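Local coordinates for protein splicing factor U2AF 35 kDa subunit (Homo sapiens, PDB 1JMT) that pairs with U2AF65 to select 3' splice sites in pre-mRNA and recruit U2 snRNP, this piece being its peptide-binding RRM domain, at residues E49-V54 and V85-N90. The protein carries 1 engineered substitution. Residues are numbered along the deposited sequence; the frame is centred on the assembly and turned at random.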
ATOM      1  N   GLU A  49       6.438 -12.549   0.422  1.00 47.65           N
ATOM      2  CA  GLU A  49       7.877 -12.726   0.276  1.00 49.57           C
ATOM      3  C   GLU A  49       8.668 -12.335   1.524  1.00 48.13           C
ATOM      4  O   GLU A  49       9.534 -13.084   1.978  1.00 48.74           O
ATOM      5  CB  GLU A  49       8.376 -11.917  -0.929  1.00 60.40           C
ATOM      6  CG  GLU A  49       9.172 -12.719  -1.949  1.00 73.91           C
ATOM      7  CD  GLU A  49      10.533 -13.148  -1.429  1.00 83.02           C
ATOM      8  OE1 GLU A  49      11.368 -12.260  -1.145  1.00 87.81           O
ATOM      9  OE2 GLU A  49      10.768 -14.372  -1.306  1.00 87.65           O
ATOM     10  N   LYS A  50       8.366 -11.179   2.100  1.00 45.15           N
ATOM     11  CA  LYS A  50       9.119 -10.734   3.261  1.00 45.40           C
ATOM     12  C   LYS A  50       8.469 -10.782   4.637  1.00 42.89           C
ATOM     13  O   LYS A  50       9.178 -10.851   5.637  1.00 45.53           O
ATOM     14  CB  LYS A  50       9.653  -9.320   3.010  1.00 51.87           C
ATOM     15  CG  LYS A  50      10.663  -9.257   1.865  1.00 67.97           C
ATOM     16  CD  LYS A  50      11.362  -7.909   1.798  1.00 75.54           C
ATOM     17  CE  LYS A  50      12.286  -7.809   0.590  1.00 76.23           C
ATOM     18  NZ  LYS A  50      13.401  -8.797   0.661  1.00 80.76           N
ATOM     19  N   TYR A  51       7.144 -10.762   4.717  1.00 40.36           N
ATOM     20  CA  TYR A  51       6.511 -10.761   6.030  1.00 38.86           C
ATOM     21  C   TYR A  51       5.775 -12.016   6.461  1.00 43.79           C
ATOM     22  O   TYR A  51       5.629 -12.265   7.655  1.00 44.86           O
ATOM     23  CB  TYR A  51       5.576  -9.563   6.148  1.00 35.17           C
ATOM     24  CG  TYR A  51       6.277  -8.249   5.898  1.00 40.16           C
ATOM     25  CD1 TYR A  51       5.857  -7.402   4.874  1.00 37.26           C
ATOM     26  CD2 TYR A  51       7.384  -7.871   6.658  1.00 34.17           C
ATOM     27  CE1 TYR A  51       6.523  -6.217   4.608  1.00 39.22           C
ATOM     28  CE2 TYR A  51       8.058  -6.679   6.400  1.00 42.21           C
ATOM     29  CZ  TYR A  51       7.626  -5.860   5.374  1.00 38.23           C
ATOM     30  OH  TYR A  51       8.296  -4.689   5.099  1.00 35.06           O
ATOM     31  N   GLY A  52       5.293 -12.808   5.512  1.00 43.23           N
ATOM     32  CA  GLY A  52       4.591 -14.013   5.905  1.00 40.64           C
ATOM     33  C   GLY A  52       3.365 -14.356   5.095  1.00 44.79           C
ATOM     34  O   GLY A  52       2.966 -13.630   4.181  1.00 43.70           O
ATOM     35  N   GLU A  53       2.759 -15.480   5.453  1.00 42.07           N
ATOM     36  CA  GLU A  53       1.580 -15.989   4.773  1.00 41.58           C
ATOM     37  C   GLU A  53       0.360 -15.087   4.896  1.00 37.95           C
ATOM     38  O   GLU A  53      -0.059 -14.718   5.994  1.00 36.30           O
ATOM     39  CB  GLU A  53       1.260 -17.393   5.298  1.00 45.08           C
ATOM     40  CG  GLU A  53       0.046 -18.049   4.673  1.00 56.68           C
ATOM     41  CD  GLU A  53       0.026 -19.552   4.898  1.00 61.53           C
ATOM     42  OE1 GLU A  53      -1.060 -20.159   4.761  1.00 62.20           O
ATOM     43  OE2 GLU A  53       1.097 -20.125   5.200  1.00 60.99           O
ATOM     44  N   VAL A  54      -0.210 -14.730   3.750  1.00 33.36           N
ATOM     45  CA  VAL A  54      -1.388 -13.881   3.734  1.00 36.13           C
ATOM     46  C   VAL A  54      -2.667 -14.713   3.634  1.00 37.10           C
ATOM     47  O   VAL A  54      -2.817 -15.555   2.751  1.00 37.50           O
ATOM     48  CB  VAL A  54      -1.344 -12.892   2.558  1.00 35.99           C
ATOM     49  CG1 VAL A  54      -2.653 -12.124   2.480  1.00 31.12           C
ATOM     50  CG2 VAL A  54      -0.171 -11.926   2.738  1.00 35.44           C
ATOM     51  N   VAL A  85       4.143  -4.422  10.422  1.00 37.94           N
ATOM     52  CA  VAL A  85       3.849  -3.034  10.751  1.00 40.66           C
ATOM     53  C   VAL A  85       5.115  -2.246  11.079  1.00 42.34           C
ATOM     54  O   VAL A  85       5.338  -1.163  10.535  1.00 44.25           O
ATOM     55  CB  VAL A  85       2.863  -2.949  11.933  1.00 37.04           C
ATOM     56  CG1 VAL A  85       2.682  -1.500  12.368  1.00 34.72           C
ATOM     57  CG2 VAL A  85       1.522  -3.540  11.516  1.00 38.84           C
ATOM     58  N   ILE A  86       5.941  -2.801  11.958  1.00 41.90           N
ATOM     59  CA  ILE A  86       7.181  -2.152  12.361  1.00 42.48           C
ATOM     60  C   ILE A  86       8.118  -1.922  11.174  1.00 39.53           C
ATOM     61  O   ILE A  86       8.589  -0.803  10.951  1.00 38.88           O
ATOM     62  CB  ILE A  86       7.918  -2.989  13.430  1.00 47.17           C
ATOM     63  CG1 ILE A  86       7.032  -3.141  14.668  1.00 46.68           C
ATOM     64  CG2 ILE A  86       9.234  -2.318  13.807  1.00 48.06           C
ATOM     65  CD1 ILE A  86       7.503  -4.218  15.623  1.00 44.89           C
ATOM     66  N   ASP A  87       8.385  -2.973  10.406  1.00 32.57           N
ATOM     67  CA  ASP A  87       9.276  -2.827   9.263  1.00 36.57           C
ATOM     68  C   ASP A  87       8.697  -1.918   8.182  1.00 35.57           C
ATOM     69  O   ASP A  87       9.408  -1.079   7.622  1.00 37.78           O
ATOM     70  CB  ASP A  87       9.614  -4.196   8.656  1.00 35.47           C
ATOM     71  CG  ASP A  87      10.677  -4.100   7.573  1.00 40.84           C
ATOM     72  OD1 ASP A  87      11.790  -3.618   7.878  1.00 42.87           O
ATOM     73  OD2 ASP A  87      10.407  -4.495   6.418  1.00 32.91           O
ATOM     74  N   LEU A  88       7.409  -2.078   7.889  1.00 34.37           N
ATOM     75  CA  LEU A  88       6.763  -1.269   6.854  1.00 29.07           C
ATOM     76  C   LEU A  88       6.782   0.215   7.177  1.00 30.57           C
ATOM     77  O   LEU A  88       6.834   1.056   6.276  1.00 25.81           O
ATOM     78  CB  LEU A  88       5.322  -1.737   6.632  1.00 28.18           C
ATOM     79  CG  LEU A  88       5.217  -3.043   5.836  1.00 30.90           C
ATOM     80  CD1 LEU A  88       3.856  -3.682   6.042  1.00 34.41           C
ATOM     81  CD2 LEU A  88       5.468  -2.754   4.365  1.00 28.67           C
ATOM     82  N   ASN A  89       6.728   0.547   8.461  1.00 27.89           N
ATOM     83  CA  ASN A  89       6.759   1.941   8.839  1.00 29.34           C
ATOM     84  C   ASN A  89       8.149   2.548   8.637  1.00 29.47           C
ATOM     85  O   ASN A  89       8.326   3.759   8.764  1.00 25.54           O
ATOM     86  CB  ASN A  89       6.273   2.125  10.280  1.00 31.94           C
ATOM     87  CG  ASN A  89       4.764   2.270  10.357  1.00 32.37           C
ATOM     88  OD1 ASN A  89       4.176   3.032   9.597  1.00 33.90           O
ATOM     89  ND2 ASN A  89       4.134   1.546  11.274  1.00 34.22           N
ATOM     90  N   ASN A  90       9.123   1.695   8.316  1.00 25.14           N
ATOM     91  CA  ASN A  90      10.490   2.127   8.031  1.00 33.46           C
ATOM     92  C   ASN A  90      10.783   2.025   6.529  1.00 32.72           C
ATOM     93  O   ASN A  90      11.948   1.996   6.122  1.00 32.64           O
ATOM     94  CB  ASN A  90      11.512   1.266   8.785  1.00 35.95           C
ATOM     95  CG  ASN A  90      11.475   1.493  10.282  1.00 40.97           C
ATOM     96  OD1 ASN A  90      11.317   2.620  10.738  1.00 45.09           O
ATOM     97  ND2 ASN A  90      11.633   0.423  11.055  1.00 41.71           N
TER
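Tyr51, at the C-terminal end of helix 22-51, reaches across to Asp87 and Leu88 in the last turn of helix 78-88; the nearest CA atoms, those of Tyr51 and Asp87, are 9.0 Å apart, and side chains span the gap. With CG of Tyr51 anti to its carbonyl carbon (chi1 -56°), the ring extends toward the second helix and ends at the carboxylate. There Tyr51 OH donates a very short hydrogen bond, 2.5 Å, to Asp87 OD2. The carboxylate carbon lies in the ring plane, beyond the phenol edge, and the carboxylate is turned 61° from that plane. OD2 also approaches the ring carbon next to the hydroxyl-bearing one, 3.2 Å from Tyr51 CE2, while Asp87 CB sits 3.7 Å from the same CE2. Leu88 fills in along the CE1 side: its CD2 lies 3.6 Å from Tyr51 CE1 and 3.5 Å from Tyr51 OH, an oblique approach to the ring. In the beta-alpha-beta-beta-alpha-beta fold of this RRM, the two helices pack on one side of the antiparallel sheet, and the contact joins their C-terminal ends. Leu88, a buried residue, also packs on Ile4 and Leu6 of strand 3-11, on Ile98 and Ala100 of strand 96-102, and on an aromatic side chain of the bound peptide. The tyrosine hydroxyl has a second partner in Arg91 NH1, whose positive charge would probably strengthen the phenol as a donor to Asp87. OD2 in turn accepts a hydrogen bond from a hexanediol molecule, probably from the crystallisation liquor. Right after Tyr51, Gly52 leaves the helix with positive phi (140°), and the chain turns into strand 54-59.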